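Local coordinates for protein PadR family transcriptional regulator (Streptococcus pneumoniae, PDB 5ZQH) that probably binds DNA as a homodimer through a winged helix-turn-helix fold and regulates transcription, as PadR-family regulators do, at residues R82-V85 and F86-W90; Y23-E26 and L27-L31. One frame throughout, in Å; residues are numbered along the deposited sequence.

The two contacts are local, each a single stretch of one helix. Contact 2 (Y23-L31) opens helix 24-34, in the part of the fold that belongs to the winged helix-turn-helix. Contact 1 (R82-W90) lies on the long C-terminal helix 77-101, which meets the second subunit. Their centres are 21 Å apart, on opposite sides of the chain's centre, and their nearest atoms are about 10 Å apart without touching. Helix 3-19 links them: V83 and W90 of contact 1 pack on it, and so do L27 and T30 of contact 2. The dimer-forming helix and the probable DNA-binding part thus share one neighbour.

Contact 1 (R82-V85 and F86-W90); sequences RVSV and FWQQW
V83 and W87 meet one turn apart on helix 77-101, the long C-terminal alpha-helix of this PadR regulator. Their side chains leave the helix in the same direction and run alongside each other. V83 CG2 stands trans to its own backbone N, which brings it next to the five-membered part of the indole. It comes 3.9 Å from W87 NE1. The W87 indole N-H is satisfied by D15 OD1 on helix 3-19, so the ring is tied across to a second helix.

Four successive i to i+4 hydrogen bonds satisfy the carbonyls of R82, V83, S84 and V85 and the backbone N-H groups of F86, W87, Q88 and Q89. F86 N gives to R82 O at 3.0 Å and stands above the R82 carbonyl plane, 39° out of it. W87 N gives to V83 O at 3.0 Å and Q88 N to S84 O at 3.1 Å. Q89 N reaches V85 O at 2.8 Å, with an N-H...O angle of 160°. The next bond in the series runs from W90 N to F86 O.

S84 OG bonds back to E81 O. R82 NE has a long, weak ion pair with E78 OE2.

F86, W87 and W90 all pack on the second subunit. F86 meets L4 of that chain, W87 meets V97 of that chain, and W90 stacks on W90 of that chain. F86-W90 therefore forms part of the dimer interface. F86 turns its CG anti to the backbone N (chi1 167°). Its ring edge then comes up to the W87 indole, and F86 CE2 stands over the six-membered ring of W87, 3.4 Å above the indole plane.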
loop_
_atom_site.group_PDB
_atom_site.type_symbol
_atom_site.label_atom_id
_atom_site.label_comp_id
_atom_site.label_asym_id
_atom_site.label_seq_id
_atom_site.Cartn_x
_atom_site.Cartn_y
_atom_site.Cartn_z
ATOM N N ARG A 82 2.817 -14.261 -5.854
ATOM C CA ARG A 82 2.275 -12.996 -5.346
ATOM C C ARG A 82 3.087 -12.404 -4.188
ATOM O O ARG A 82 3.125 -11.181 -4.019
ATOM C CB ARG A 82 0.802 -13.156 -4.925
ATOM C CG ARG A 82 -0.186 -13.411 -6.059
ATOM C CD ARG A 82 -0.491 -12.178 -6.902
ATOM N NE ARG A 82 -1.312 -12.523 -8.068
ATOM C CZ ARG A 82 -2.033 -11.662 -8.788
ATOM N NH1 ARG A 82 -2.068 -10.370 -8.477
ATOM N NH2 ARG A 82 -2.738 -12.105 -9.822
ATOM N N VAL A 83 3.718 -13.273 -3.397
ATOM C CA VAL A 83 4.539 -12.846 -2.261
ATOM C C VAL A 83 5.957 -12.439 -2.689
ATOM O O VAL A 83 6.537 -11.518 -2.103
ATOM C CB VAL A 83 4.511 -13.865 -1.080
ATOM C CG1 VAL A 83 5.233 -15.165 -1.408
ATOM C CG2 VAL A 83 5.074 -13.241 0.188
ATOM N N SER A 84 6.501 -13.110 -3.708
ATOM C CA SER A 84 7.764 -12.687 -4.319
ATOM C C SER A 84 7.581 -11.343 -5.032
ATOM O O SER A 84 8.452 -10.483 -4.947
ATOM C CB SER A 84 8.329 -13.757 -5.263
ATOM O OG SER A 84 7.624 -13.788 -6.490
ATOM N N VAL A 85 6.437 -11.181 -5.710
ATOM C CA VAL A 85 5.991 -9.892 -6.269
ATOM C C VAL A 85 5.914 -8.818 -5.177
ATOM O O VAL A 85 6.431 -7.716 -5.370
ATOM C CB VAL A 85 4.643 -10.016 -7.047
ATOM C CG1 VAL A 85 3.954 -8.665 -7.229
ATOM C CG2 VAL A 85 4.868 -10.657 -8.410
ATOM N N PHE A 86 5.290 -9.163 -4.043
ATOM C CA PHE A 86 5.186 -8.276 -2.875
ATOM C C PHE A 86 6.539 -7.772 -2.364
ATOM O O PHE A 86 6.703 -6.566 -2.163
ATOM C CB PHE A 86 4.388 -8.922 -1.724
ATOM C CG PHE A 86 4.515 -8.183 -0.407
ATOM C CD1 PHE A 86 3.848 -6.971 -0.200
ATOM C CD2 PHE A 86 5.321 -8.688 0.617
ATOM C CE1 PHE A 86 3.980 -6.283 1.001
ATOM C CE2 PHE A 86 5.453 -8.007 1.820
ATOM C CZ PHE A 86 4.781 -6.802 2.011
ATOM N N TRP A 87 7.486 -8.690 -2.148
ATOM C CA TRP A 87 8.807 -8.315 -1.630
ATOM C C TRP A 87 9.636 -7.480 -2.594
ATOM O O TRP A 87 10.382 -6.602 -2.162
ATOM C CB TRP A 87 9.601 -9.527 -1.133
ATOM C CG TRP A 87 9.074 -10.090 0.161
ATOM C CD1 TRP A 87 8.672 -11.375 0.390
ATOM C CD2 TRP A 87 8.878 -9.383 1.398
ATOM N NE1 TRP A 87 8.250 -11.519 1.690
ATOM C CE2 TRP A 87 8.363 -10.315 2.332
ATOM C CE3 TRP A 87 9.097 -8.058 1.810
ATOM C CZ2 TRP A 87 8.054 -9.965 3.656
ATOM C CZ3 TRP A 87 8.793 -7.708 3.129
ATOM C CH2 TRP A 87 8.278 -8.662 4.036
ATOM N N GLN A 88 9.490 -7.744 -3.890
ATOM C CA GLN A 88 10.118 -6.912 -4.919
ATOM C C GLN A 88 9.473 -5.524 -4.976
ATOM O O GLN A 88 10.179 -4.511 -5.050
ATOM C CB GLN A 88 10.074 -7.593 -6.286
ATOM C CG GLN A 88 10.928 -8.845 -6.364
ATOM C CD GLN A 88 10.874 -9.498 -7.726
ATOM O OE1 GLN A 88 10.183 -10.504 -7.917
ATOM N NE2 GLN A 88 11.601 -8.928 -8.688
ATOM N N GLN A 89 8.142 -5.491 -4.919
ATOM C CA GLN A 89 7.387 -4.236 -4.900
ATOM C C GLN A 89 7.622 -3.436 -3.618
ATOM O O GLN A 89 7.678 -2.212 -3.667
ATOM C CB GLN A 89 5.896 -4.484 -5.114
ATOM C CG GLN A 89 5.162 -3.282 -5.685
ATOM C CD GLN A 89 3.762 -3.601 -6.171
ATOM O OE1 GLN A 89 3.389 -3.232 -7.283
ATOM N NE2 GLN A 89 2.976 -4.281 -5.339
ATOM N N TRP A 90 7.770 -4.125 -2.487
ATOM C CA TRP A 90 8.063 -3.456 -1.221
ATOM C C TRP A 90 9.463 -2.826 -1.219
ATOM O O TRP A 90 9.608 -1.669 -0.814
ATOM C CB TRP A 90 7.868 -4.375 -0.004
ATOM C CG TRP A 90 8.167 -3.654 1.268
ATOM C CD1 TRP A 90 9.314 -3.745 2.018
ATOM C CD2 TRP A 90 7.340 -2.682 1.916
ATOM N NE1 TRP A 90 9.238 -2.906 3.107
ATOM C CE2 TRP A 90 8.039 -2.241 3.071
ATOM C CE3 TRP A 90 6.070 -2.148 1.643
ATOM C CZ2 TRP A 90 7.508 -1.288 3.953
ATOM C CZ3 TRP A 90 5.539 -1.203 2.522
ATOM C CH2 TRP A 90 6.264 -0.781 3.665
#

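Contact 2 (Y23-E26 and L27-L31)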
loop_
_atom_site.group_PDB
_atom_site.type_symbol
_atom_site.label_atom_id
_atom_site.label_comp_id
_atom_site.label_asym_id
_atom_site.label_seq_id
_atom_site.Cartn_x
_atom_site.Cartn_y
_atom_site.Cartn_z
ATOM N N TYR A 23 -3.372 -21.745 10.638
ATOM C CA TYR A 23 -4.829 -21.556 10.679
ATOM C C TYR A 23 -5.225 -20.151 11.161
ATOM O O TYR A 23 -4.405 -19.436 11.743
ATOM C CB TYR A 23 -5.562 -22.690 11.434
ATOM C CG TYR A 23 -5.318 -22.828 12.926
ATOM C CD1 TYR A 23 -6.099 -22.129 13.855
ATOM C CD2 TYR A 23 -4.341 -23.703 13.414
ATOM C CE1 TYR A 23 -5.888 -22.270 15.225
ATOM C CE2 TYR A 23 -4.127 -23.859 14.783
ATOM C CZ TYR A 23 -4.897 -23.137 15.683
ATOM O OH TYR A 23 -4.685 -23.284 17.034
ATOM N N GLY A 24 -6.477 -19.775 10.890
ATOM C CA GLY A 24 -7.025 -18.435 11.138
ATOM C C GLY A 24 -6.711 -17.758 12.464
ATOM O O GLY A 24 -6.294 -16.603 12.479
ATOM N N TYR A 25 -6.909 -18.479 13.570
ATOM C CA TYR A 25 -6.622 -17.960 14.919
ATOM C C TYR A 25 -5.145 -17.633 15.094
ATOM O O TYR A 25 -4.810 -16.553 15.586
ATOM C CB TYR A 25 -7.080 -18.938 16.011
ATOM C CG TYR A 25 -6.768 -18.509 17.439
ATOM C CD1 TYR A 25 -7.629 -17.653 18.136
ATOM C CD2 TYR A 25 -5.621 -18.981 18.108
ATOM C CE1 TYR A 25 -7.356 -17.267 19.445
ATOM C CE2 TYR A 25 -5.340 -18.596 19.417
ATOM C CZ TYR A 25 -6.213 -17.742 20.080
ATOM O OH TYR A 25 -5.958 -17.357 21.375
ATOM N N GLU A 26 -4.276 -18.562 14.697
ATOM C CA GLU A 26 -2.845 -18.379 14.905
ATOM C C GLU A 26 -2.216 -17.325 13.986
ATOM O O GLU A 26 -1.210 -16.728 14.352
ATOM C CB GLU A 26 -2.068 -19.711 14.950
ATOM C CG GLU A 26 -2.050 -20.566 13.694
ATOM C CD GLU A 26 -1.276 -21.865 13.883
ATOM O OE1 GLU A 26 -1.421 -22.516 14.943
ATOM O OE2 GLU A 26 -0.510 -22.238 12.968
ATOM N N LEU A 27 -2.837 -17.078 12.830
ATOM C CA LEU A 27 -2.437 -15.983 11.937
ATOM C C LEU A 27 -2.706 -14.606 12.536
ATOM O O LEU A 27 -1.842 -13.731 12.455
ATOM C CB LEU A 27 -3.091 -16.101 10.555
ATOM C CG LEU A 27 -2.229 -16.685 9.428
ATOM C CD1 LEU A 27 -3.112 -17.266 8.334
ATOM C CD2 LEU A 27 -1.255 -15.661 8.851
ATOM N N VAL A 28 -3.886 -14.425 13.139
ATOM C CA VAL A 28 -4.255 -13.168 13.817
ATOM C C VAL A 28 -3.275 -12.865 14.965
ATOM O O VAL A 28 -2.847 -11.716 15.136
ATOM C CB VAL A 28 -5.736 -13.178 14.306
ATOM C CG1 VAL A 28 -6.084 -11.930 15.116
ATOM C CG2 VAL A 28 -6.693 -13.301 13.125
ATOM N N GLN A 29 -2.902 -13.905 15.713
ATOM C CA GLN A 29 -1.972 -13.771 16.849
ATOM C C GLN A 29 -0.544 -13.467 16.416
ATOM O O GLN A 29 0.144 -12.690 17.077
ATOM C CB GLN A 29 -2.014 -15.006 17.758
ATOM C CG GLN A 29 -3.369 -15.281 18.416
ATOM C CD GLN A 29 -3.811 -14.212 19.408
ATOM O OE1 GLN A 29 -3.005 -13.436 19.922
ATOM N NE2 GLN A 29 -5.101 -14.179 19.687
ATOM N N THR A 30 -0.117 -14.072 15.307
ATOM C CA THR A 30 1.183 -13.790 14.682
ATOM C C THR A 30 1.236 -12.351 14.157
ATOM O O THR A 30 2.275 -11.700 14.228
ATOM C CB THR A 30 1.487 -14.808 13.556
ATOM O OG1 THR A 30 1.302 -16.135 14.062
ATOM C CG2 THR A 30 2.921 -14.687 13.044
ATOM N N LEU A 31 0.095 -11.868 13.667
ATOM C CA LEU A 31 -0.064 -10.514 13.135
ATOM C C LEU A 31 0.016 -9.476 14.268
ATOM O O LEU A 31 0.724 -8.469 14.140
ATOM C CB LEU A 31 -1.395 -10.420 12.376
ATOM C CG LEU A 31 -1.620 -9.882 10.956
ATOM C CD1 LEU A 31 -0.460 -10.038 9.980
ATOM C CD2 LEU A 31 -2.851 -10.563 10.388
#
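Y25 has its CG anti to the backbone N, while the Q29 chain bends at chi2 (-65°). These torsions bring the two side chains together one turn apart, at the start of helix 24-34 in the winged helix-turn-helix fold. Q29 CG lies over one face of the Y25 ring. It makes a CH-pi contact, 4.2 Å from the ring centroid and 21° off the normal. The amide of Q29 is inclined to the ring by 47°, and Q29 NE2 stays 3.7 Å from Y25 OH.

Y23 holds the N-cap position. Its carbonyl takes the first helical bond: L27 N lies 3.0 Å from Y23 O. The next bond, V28 N to G24 O, is weak. Q29 N then bonds to Y25 O at 3.3 Å. E26 CG sits 3.9 Å above the plane of the Y23 ring, over its centre. Y23 also meets Y72 of strand 69-75 edge-to-face, which joins the helix start to the sheet. L27 packs on M16 and I17 of helix 3-19.

Two donors of T30 share one acceptor. T30 N reaches E26 O at 3.0 Å. The hydroxyl, placed beside the backbone N, gives a second bond, and T30 OG1 approaches E26 O to 2.6 Å from the opposite face of the carbonyl plane.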